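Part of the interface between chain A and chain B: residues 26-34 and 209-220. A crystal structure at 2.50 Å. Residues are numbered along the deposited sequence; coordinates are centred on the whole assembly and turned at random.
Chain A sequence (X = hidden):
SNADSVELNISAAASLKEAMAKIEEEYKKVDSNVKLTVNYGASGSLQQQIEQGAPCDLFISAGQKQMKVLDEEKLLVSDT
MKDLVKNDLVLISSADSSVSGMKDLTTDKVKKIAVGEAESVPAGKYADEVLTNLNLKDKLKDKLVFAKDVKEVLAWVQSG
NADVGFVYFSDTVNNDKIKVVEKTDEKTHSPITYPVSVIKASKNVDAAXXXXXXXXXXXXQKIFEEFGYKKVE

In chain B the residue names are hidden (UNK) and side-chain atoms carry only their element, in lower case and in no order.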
# COMPACT_ATOMS: atom_id res chain seq x y z
N GLU A 26 7.09 -2.45 -19.27
CA GLU A 26 6.44 -1.15 -19.17
C GLU A 26 6.18 -0.75 -17.72
O GLU A 26 6.20 0.43 -17.38
CB GLU A 26 5.13 -1.15 -19.96
CG GLU A 26 4.77 0.18 -20.60
CD GLU A 26 5.56 0.47 -21.86
OE1 GLU A 26 5.28 1.49 -22.52
OE2 GLU A 26 6.46 -0.33 -22.20
N TYR A 27 5.94 -1.74 -16.86
CA TYR A 27 5.74 -1.48 -15.44
C TYR A 27 7.07 -1.15 -14.78
O TYR A 27 7.13 -0.38 -13.83
CB TYR A 27 5.09 -2.67 -14.74
CG TYR A 27 4.58 -2.33 -13.36
CD1 TYR A 27 3.52 -1.46 -13.21
CD2 TYR A 27 5.15 -2.88 -12.22
CE1 TYR A 27 3.03 -1.13 -11.96
CE2 TYR A 27 4.67 -2.56 -10.97
CZ TYR A 27 3.61 -1.69 -10.85
OH TYR A 27 3.11 -1.36 -9.62
N LYS A 28 8.13 -1.75 -15.30
CA LYS A 28 9.47 -1.52 -14.78
C LYS A 28 9.85 -0.05 -14.95
O LYS A 28 10.60 0.50 -14.14
CB LYS A 28 10.48 -2.43 -15.50
CG LYS A 28 11.87 -2.40 -14.90
CD LYS A 28 11.85 -2.80 -13.43
CE LYS A 28 13.21 -2.58 -12.77
NZ LYS A 28 13.19 -2.97 -11.34
N LYS A 29 9.31 0.58 -15.99
CA LYS A 29 9.61 1.98 -16.29
C LYS A 29 8.89 2.95 -15.37
O LYS A 29 9.32 4.09 -15.21
CB LYS A 29 9.28 2.28 -17.76
CG LYS A 29 10.21 1.61 -18.74
CD LYS A 29 9.60 1.46 -20.13
CE LYS A 29 9.38 2.79 -20.82
NZ LYS A 29 9.15 2.62 -22.29
N VAL A 30 7.80 2.50 -14.76
CA VAL A 30 7.01 3.33 -13.85
C VAL A 30 7.13 2.90 -12.38
O VAL A 30 6.56 3.52 -11.49
CB VAL A 30 5.52 3.38 -14.26
CG1 VAL A 30 5.36 4.10 -15.59
CG2 VAL A 30 4.95 1.98 -14.35
N ASP A 31 7.88 1.82 -12.14
CA ASP A 31 8.12 1.33 -10.78
C ASP A 31 9.33 0.39 -10.76
O ASP A 31 9.20 -0.81 -10.99
CB ASP A 31 6.89 0.58 -10.26
CG ASP A 31 6.88 0.45 -8.75
OD1 ASP A 31 5.78 0.42 -8.16
OD2 ASP A 31 7.97 0.38 -8.14
N SER A 32 10.51 0.95 -10.49
CA SER A 32 11.76 0.18 -10.46
C SER A 32 11.81 -0.84 -9.32
O SER A 32 12.58 -1.79 -9.37
CB SER A 32 12.96 1.12 -10.35
OG SER A 32 13.05 1.98 -11.46
N ASN A 33 10.98 -0.64 -8.31
CA ASN A 33 11.06 -1.43 -7.08
C ASN A 33 10.36 -2.79 -7.11
O ASN A 33 10.44 -3.55 -6.15
CB ASN A 33 10.55 -0.62 -5.89
CG ASN A 33 11.67 0.00 -5.09
OD1 ASN A 33 11.86 -0.32 -3.91
ND2 ASN A 33 12.43 0.89 -5.72
N VAL A 34 9.67 -3.09 -8.21
CA VAL A 34 8.94 -4.36 -8.31
C VAL A 34 9.56 -5.29 -9.34
O VAL A 34 9.80 -4.89 -10.48
CB VAL A 34 7.45 -4.13 -8.63
CG1 VAL A 34 6.72 -5.46 -8.76
CG2 VAL A 34 6.81 -3.29 -7.56
N UNK B 209 3.75 6.36 -1.35
CA UNK B 209 5.01 5.67 -1.63
C UNK B 209 5.05 5.22 -3.08
O UNK B 209 6.07 5.34 -3.76
c UNK B 209 5.98 2.94 2.37
c UNK B 209 5.17 4.46 -0.71
n UNK B 209 7.05 2.51 3.33
c UNK B 209 5.41 4.79 0.75
c UNK B 209 6.51 3.92 1.34
N UNK B 210 3.92 4.68 -3.54
CA UNK B 210 3.75 4.25 -4.92
C UNK B 210 3.95 5.40 -5.90
O UNK B 210 4.64 5.25 -6.91
c UNK B 210 2.55 2.69 -7.45
c UNK B 210 1.82 3.65 -6.52
c UNK B 210 2.36 3.62 -5.10
c UNK B 210 1.85 2.65 -8.79
n UNK B 210 2.53 1.73 -9.74
N UNK B 211 3.37 6.56 -5.60
CA UNK B 211 3.52 7.72 -6.47
C UNK B 211 4.95 8.26 -6.48
O UNK B 211 5.45 8.70 -7.51
c UNK B 211 2.73 11.22 -9.01
c UNK B 211 2.69 10.08 -6.88
c UNK B 211 3.02 12.41 -8.37
c UNK B 211 2.98 11.28 -6.26
c UNK B 211 2.53 8.82 -6.08
c UNK B 211 3.14 12.45 -7.00
c UNK B 211 2.57 10.06 -8.27
N UNK B 212 5.59 8.23 -5.32
CA UNK B 212 6.99 8.66 -5.21
C UNK B 212 7.87 7.78 -6.09
O UNK B 212 8.77 8.26 -6.78
o UNK B 212 8.65 9.03 -1.21
c UNK B 212 7.47 8.61 -3.76
o UNK B 212 10.63 8.54 -2.02
c UNK B 212 8.92 9.04 -3.58
c UNK B 212 9.43 8.85 -2.17
N UNK B 213 7.59 6.48 -6.07
CA UNK B 213 8.30 5.53 -6.92
C UNK B 213 8.17 5.85 -8.40
O UNK B 213 9.08 5.59 -9.18
c UNK B 213 7.86 4.09 -6.63
c UNK B 213 10.23 3.36 -6.09
c UNK B 213 8.77 3.35 -5.66
o UNK B 213 10.50 3.33 -7.32
o UNK B 213 11.11 3.42 -5.21
N UNK B 214 7.03 6.42 -8.79
CA UNK B 214 6.83 6.87 -10.16
C UNK B 214 7.77 8.02 -10.50
O UNK B 214 8.37 8.06 -11.57
c UNK B 214 4.67 9.03 -14.25
c UNK B 214 4.86 9.25 -11.88
c UNK B 214 4.94 7.68 -14.14
c UNK B 214 5.38 7.29 -10.40
c UNK B 214 5.16 7.12 -12.90
c UNK B 214 5.13 7.90 -11.75
c UNK B 214 4.64 9.82 -13.12
N UNK B 215 7.89 8.97 -9.57
CA UNK B 215 8.80 10.09 -9.72
C UNK B 215 10.24 9.59 -9.80
O UNK B 215 11.03 10.07 -10.61
c UNK B 215 7.27 11.59 -8.19
c UNK B 215 8.66 11.05 -8.53
c UNK B 215 7.28 12.30 -6.84
c UNK B 215 6.79 12.54 -9.26
N UNK B 216 10.55 8.60 -8.96
CA UNK B 216 11.89 8.02 -8.90
C UNK B 216 12.18 7.03 -10.03
O UNK B 216 13.29 6.50 -10.13
c UNK B 216 12.10 7.32 -7.55
c UNK B 216 12.30 7.35 -5.04
c UNK B 216 12.11 8.19 -6.29
c UNK B 216 13.21 9.24 -6.38
N UNK B 217 11.20 6.80 -10.89
CA UNK B 217 11.35 5.82 -11.97
C UNK B 217 11.69 6.46 -13.31
O UNK B 217 11.54 7.67 -13.49
o UNK B 217 9.85 4.30 -10.87
c UNK B 217 10.09 4.98 -12.09
N UNK B 218 12.13 5.63 -14.25
CA UNK B 218 12.62 6.09 -15.55
C UNK B 218 11.64 7.01 -16.28
O UNK B 218 12.05 7.93 -16.98
c UNK B 218 12.94 4.15 -18.85
o UNK B 218 12.74 4.64 -19.98
o UNK B 218 13.73 3.20 -18.65
c UNK B 218 12.17 4.72 -17.68
c UNK B 218 13.03 4.91 -16.43
N UNK B 219 10.35 6.75 -16.11
CA UNK B 219 9.34 7.57 -16.76
C UNK B 219 9.23 8.95 -16.11
O UNK B 219 9.16 9.96 -16.80
o UNK B 219 7.93 5.93 -17.83
c UNK B 219 7.99 6.87 -16.78
N UNK B 220 9.23 8.98 -14.78
CA UNK B 220 9.20 10.24 -14.06
C UNK B 220 10.48 11.02 -14.26
O UNK B 220 10.45 12.23 -14.48
O HOH W 1 4.72 3.68 -9.90

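Position 209 carries four carbons in a row ending in a nitrogen, and it touches nothing on chain A. It is B:Lys209.

Position 210 has the same unbranched chain of four carbons and a terminal nitrogen. That nitrogen lies 3.1 Å from A:Tyr27 OH and 3.8 Å from A:Asp31 OD1. This is B:Lys210. Its NZ donates a hydrogen bond to the tyrosine hydroxyl and forms a long salt bridge with the aspartate.

Position 211 shows one carbon and then a ring of six carbons. Its CA-to-CB bond points away from chain A, and the side chain makes no contact there. It is B:Phe211.

Position 212 has three carbons, the third carrying two oxygens, and is out of reach of chain A. It is B:Glu212.

Position 213 has the same five atoms, but its CB points toward chain A. One oxygen lies 2.9 Å from A:Asn33 ND2. This is B:Glu213, and that oxygen is OE2. The angle is poor, so the close approach is not a hydrogen bond. The other oxygen, OE1, is 4.0 Å from A:Asp31 OD2, a pair of like charges.

Position 214 is one carbon and a six-carbon ring. A ring carbon lies 3.9 Å from A:Val30 CG1, which meets the ring at its edge. It is B:Phe214.

Position 215 has four carbons, forked at the second; its CA-to-CB bond points away from chain A. It is B:Leu215.

Position 216 has the same forked set and makes no close contact. It is B:Leu216.

Position 217 has one carbon and one oxygen. The oxygen lies 3.4 Å from A:Ser32 N. It is B:Ser217. Its OG accepts a weak hydrogen bond from that nitrogen, but the modelled place of OG is less sure.

Position 218 has three carbons, the third with two oxygens. That third carbon is 3.7 Å from A:Lys29 CG. It is B:Glu218.

Position 219 has one carbon and one oxygen, the oxygen 3.9 Å from A:Val30 CG1. It is B:Ser219. Its backbone N donates to A:Lys29 O at 3.0 Å, with good geometry.

Position 220 has no side-chain atoms. It is B:Gly220. An ideal CB here would clash with B:Phe214 O, 2.2 Å away.

The contact joins residues 27-33 of chain A to the end of one helix of chain B, the start of the next, and B:Ser217 between them. At one site the backbone of B:Ser219 holds A:Lys29 O. At another, B:Lys210 reaches A:Tyr27 and A:Asp31. Between these polar sites, A:Val30 packs against B:Phe214. Water 1 adds a bridge: it donates to A:Val30 O at 2.4 Å and accepts from B:Lys210 NZ at 2.9 Å.

Chain B (209-220) KKFEEFLLSESG
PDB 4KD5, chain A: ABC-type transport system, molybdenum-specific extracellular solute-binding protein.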